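Local coordinates for ribokinase (Staphylococcus aureus, PDB 3RY7) that phosphorylates D-ribose at O-5 using ATP and magnesium, and is activated by monovalent cations, at the interface of chains A and B. Residues are numbered along the deposited sequence; one frame, centred on the assembly and turned at random. Chains: chain A/B, Ribokinase.

The interface of chains A and B. Residues chain A 45, 48-49, 52, 250-251, 255, 284-285; chain B 291-292, 294-296.
A short 3-10 turn in chain B, residues 292-294, opens into an extended stretch at B:Ile295 and B:Pro296, and this segment lies between helix 42-52 and helix 252-263 of chain A, with the A:Leu284 to A:Thr285 loop alongside. B:Ile295 has the largest buried surface of the patch. Its CG1, beside its own backbone N, carries CD1 toward A:Asn45, while CG2 comes down on helix 42-52, 3.6 Å from CA of A:Ala49. CG1 also passes antiparallel to the A:Thr255 side chain, whose hydroxyl OG1 is turned back to A:Ala251 O at 2.6 Å and so presents CG2 to the proline.

A:Arg52, extended from CG to NE, reaches edge-on to the turn and uses one nitrogen twice. Its NH1 bridges two carbonyls, meeting B:Gln292 O at 2.7 Å, nearly along the C=O axis, and B:Ile295 O at 2.8 Å, on a lone pair. A:Ile48 CG2 sits over the centre of one guanidinium face and may limit its rotation.

B:Gln292 stretches out beyond CG and crosses A:Asn45 at about a right angle, the amide planes 68° apart. Even so, NE2 donates in its own amide plane to A:Asn45 OD1 (3.0 Å, 159° at the hydrogen). A:Ile48 CD1 packs against CD of the same glutamine.

At the other end, the ring of B:Pro296 crosses A:Leu284 obliquely, its own CB 3.7 Å from A:Leu284 CD1, while CD meets the methyl CG2 of A:Thr285. A water joins A:Thr250 O to B:Ala291 O, 2.6 Å from the latter.

The centre of the patch lies about 7 Å from A:Asp254, the proton acceptor. B:Ser294 O approaches the A:Thr285 methyl; B:Ser294, A:Thr250 and A:Thr285 are potassium-site residues, the two threonine hydroxyls hydrogen bonded together. B:Gln292 engages A:Asn45, a substrate-binding residue. The contact itself shows no bound cation, but if this two-fold pair is biological, the chain B segment could contribute to chain A's cation site.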
ATOM      1  N   ASN A  45       5.686 -10.220  13.388  1.00 19.08           N
ATOM      2  CA  ASN A  45       4.999  -8.935  13.300  1.00 22.32           C
ATOM      3  C   ASN A  45       5.396  -8.038  14.463  1.00 26.23           C
ATOM      4  O   ASN A  45       5.766  -6.879  14.275  1.00 26.27           O
ATOM      5  CB  ASN A  45       3.476  -9.127  13.327  1.00 21.35           C
ATOM      6  CG  ASN A  45       2.918  -9.739  12.041  1.00 23.35           C
ATOM      7  OD1 ASN A  45       3.624  -9.905  11.044  1.00 21.42           O
ATOM      8  ND2 ASN A  45       1.639 -10.082  12.070  1.00 20.23           N
ATOM      9  N   ILE A  48       9.164  -6.955  14.333  1.00 23.32           N
ATOM     10  CA  ILE A  48       9.415  -5.920  13.341  1.00 25.43           C
ATOM     11  C   ILE A  48       8.824  -4.579  13.792  1.00 27.36           C
ATOM     12  O   ILE A  48       9.434  -3.542  13.601  1.00 28.62           O
ATOM     13  CB  ILE A  48       8.838  -6.306  11.956  1.00 30.06           C
ATOM     14  CG1 ILE A  48       9.715  -7.381  11.299  1.00 27.86           C
ATOM     15  CG2 ILE A  48       8.713  -5.065  11.057  1.00 28.51           C
ATOM     16  CD1 ILE A  48       9.005  -8.164  10.201  1.00 29.24           C
ATOM     17  N   ALA A  49       7.645  -4.609  14.409  1.00 31.93           N
ATOM     18  CA  ALA A  49       7.062  -3.384  14.965  1.00 31.15           C
ATOM     19  C   ALA A  49       7.952  -2.765  16.044  1.00 32.07           C
ATOM     20  O   ALA A  49       8.330  -1.597  15.934  1.00 35.41           O
ATOM     21  CB  ALA A  49       5.648  -3.644  15.496  1.00 24.60           C
ATOM     22  N   ARG A  52      11.091  -1.416  14.423  1.00 36.33           N
ATOM     23  CA  ARG A  52      10.888  -0.214  13.616  1.00 35.50           C
ATOM     24  C   ARG A  52      10.582   0.985  14.503  1.00 42.73           C
ATOM     25  O   ARG A  52      10.770   2.125  14.090  1.00 41.47           O
ATOM     26  CB  ARG A  52       9.814  -0.412  12.540  1.00 32.05           C
ATOM     27  CG  ARG A  52      10.379  -1.052  11.270  1.00 32.64           C
ATOM     28  CD  ARG A  52       9.327  -1.386  10.217  1.00 30.06           C
ATOM     29  NE  ARG A  52       9.904  -2.287   9.221  1.00 31.91           N
ATOM     30  CZ  ARG A  52       9.202  -3.039   8.376  1.00 34.92           C
ATOM     31  NH1 ARG A  52       7.868  -2.990   8.371  1.00 34.61           N
ATOM     32  NH2 ARG A  52       9.841  -3.840   7.525  1.00 31.85           N
ATOM     33  N   THR A 250      -4.259  -6.220   8.899  1.00 30.69           N
ATOM     34  CA  THR A 250      -3.054  -5.491   8.548  1.00 28.92           C
ATOM     35  C   THR A 250      -1.987  -5.587   9.647  1.00 30.99           C
ATOM     36  O   THR A 250      -1.111  -4.722   9.747  1.00 28.00           O
ATOM     37  CB  THR A 250      -3.417  -4.021   8.345  1.00 37.02           C
ATOM     38  OG1 THR A 250      -4.229  -3.593   9.451  1.00 32.65           O
ATOM     39  CG2 THR A 250      -4.233  -3.858   7.066  1.00 36.50           C
ATOM     40  N   ALA A 251      -2.061  -6.632  10.472  1.00 33.46           N
ATOM     41  CA  ALA A 251      -1.157  -6.757  11.619  1.00 28.09           C
ATOM     42  C   ALA A 251      -1.241  -5.544  12.549  1.00 28.45           C
ATOM     43  O   ALA A 251      -0.224  -5.116  13.109  1.00 26.69           O
ATOM     44  CB  ALA A 251       0.281  -6.942  11.149  1.00 26.54           C
ATOM     45  N   THR A 255       1.100  -4.685  15.784  1.00 25.73           N
ATOM     46  CA  THR A 255       1.763  -3.382  15.688  1.00 23.52           C
ATOM     47  C   THR A 255       1.487  -2.545  16.950  1.00 20.82           C
ATOM     48  O   THR A 255       2.355  -1.814  17.418  1.00 27.05           O
ATOM     49  CB  THR A 255       1.314  -2.608  14.414  1.00 28.95           C
ATOM     50  OG1 THR A 255       1.661  -3.365  13.240  1.00 25.28           O
ATOM     51  CG2 THR A 255       1.951  -1.217  14.354  1.00 20.29           C
ATOM     52  N   LEU A 284      -1.669   3.791  11.437  1.00 34.96           N
ATOM     53  CA  LEU A 284      -0.831   3.890  10.245  1.00 34.08           C
ATOM     54  C   LEU A 284      -0.879   2.645   9.360  1.00 47.37           C
ATOM     55  O   LEU A 284      -0.436   2.647   8.204  1.00 52.05           O
ATOM     56  CB  LEU A 284       0.609   4.123  10.676  1.00 27.81           C
ATOM     57  CG  LEU A 284       0.858   5.549  11.157  1.00 44.35           C
ATOM     58  CD1 LEU A 284       2.334   5.777  11.431  1.00 40.59           C
ATOM     59  CD2 LEU A 284       0.335   6.538  10.108  1.00 39.20           C
ATOM     60  N   THR A 285      -1.371   1.536   9.904  1.00 38.93           N
ATOM     61  CA  THR A 285      -1.391   0.306   9.154  1.00 37.67           C
ATOM     62  C   THR A 285      -2.612   0.174   8.310  1.00 37.07           C
ATOM     63  O   THR A 285      -2.612  -0.554   7.381  1.00 34.22           O
ATOM     64  CB  THR A 285      -1.221  -1.045   9.985  1.00 37.17           C
ATOM     65  OG1 THR A 285      -2.410  -1.376  10.686  1.00 33.57           O
ATOM     66  CG2 THR A 285      -0.032  -1.052  10.877  1.00 29.43           C
TER
ATOM     67  N   ALA B 291       1.172  -7.321   4.983  1.00 42.59           N
ATOM     68  CA  ALA B 291       1.058  -6.641   6.267  1.00 36.34           C
ATOM     69  C   ALA B 291       2.395  -6.174   6.877  1.00 33.15           C
ATOM     70  O   ALA B 291       2.519  -5.016   7.262  1.00 32.80           O
ATOM     71  CB  ALA B 291       0.283  -7.511   7.246  1.00 41.53           C
ATOM     72  N   GLN B 292       3.391  -7.058   6.968  1.00 31.49           N
ATOM     73  CA  GLN B 292       4.646  -6.688   7.628  1.00 33.03           C
ATOM     74  C   GLN B 292       5.276  -5.501   6.958  1.00 38.38           C
ATOM     75  O   GLN B 292       5.928  -4.680   7.606  1.00 34.35           O
ATOM     76  CB  GLN B 292       5.658  -7.829   7.625  1.00 31.52           C
ATOM     77  CG  GLN B 292       5.218  -8.999   8.407  1.00 28.42           C
ATOM     78  CD  GLN B 292       6.330  -9.976   8.654  1.00 29.03           C
ATOM     79  OE1 GLN B 292       7.262 -10.126   7.849  1.00 28.92           O
ATOM     80  NE2 GLN B 292       6.250 -10.653   9.787  1.00 22.01           N
ATOM     81  N   SER B 294       3.947  -2.967   5.670  1.00 37.58           N
ATOM     82  CA  SER B 294       3.346  -1.695   6.032  1.00 42.83           C
ATOM     83  C   SER B 294       3.359  -1.408   7.533  1.00 48.41           C
ATOM     84  O   SER B 294       2.743  -0.447   7.993  1.00 46.27           O
ATOM     85  CB  SER B 294       1.942  -1.585   5.452  1.00 49.26           C
ATOM     86  OG  SER B 294       1.977  -1.658   4.037  1.00 56.50           O
ATOM     87  N   ILE B 295       4.050  -2.252   8.295  1.00 45.12           N
ATOM     88  CA  ILE B 295       4.308  -1.925   9.694  1.00 40.70           C
ATOM     89  C   ILE B 295       5.238  -0.713   9.686  1.00 41.58           C
ATOM     90  O   ILE B 295       6.360  -0.786   9.169  1.00 43.80           O
ATOM     91  CB  ILE B 295       4.928  -3.103  10.494  1.00 34.63           C
ATOM     92  CG1 ILE B 295       3.906  -4.230  10.653  1.00 27.99           C
ATOM     93  CG2 ILE B 295       5.417  -2.643  11.852  1.00 32.51           C
ATOM     94  CD1 ILE B 295       4.473  -5.494  11.290  1.00 31.34           C
ATOM     95  N   PRO B 296       4.764   0.411  10.264  1.00 43.08           N
ATOM     96  CA  PRO B 296       5.380   1.753  10.225  1.00 41.57           C
ATOM     97  C   PRO B 296       6.726   1.928  10.941  1.00 42.31           C
ATOM     98  O   PRO B 296       7.111   1.149  11.818  1.00 45.01           O
ATOM     99  CB  PRO B 296       4.320   2.651  10.886  1.00 44.55           C
ATOM    100  CG  PRO B 296       3.495   1.720  11.745  1.00 44.23           C
ATOM    101  CD  PRO B 296       3.483   0.405  10.999  1.00 43.40           C
TER
HETATM  102  O   HOH W   1       0.892  -3.181   8.053  1.00 39.16           O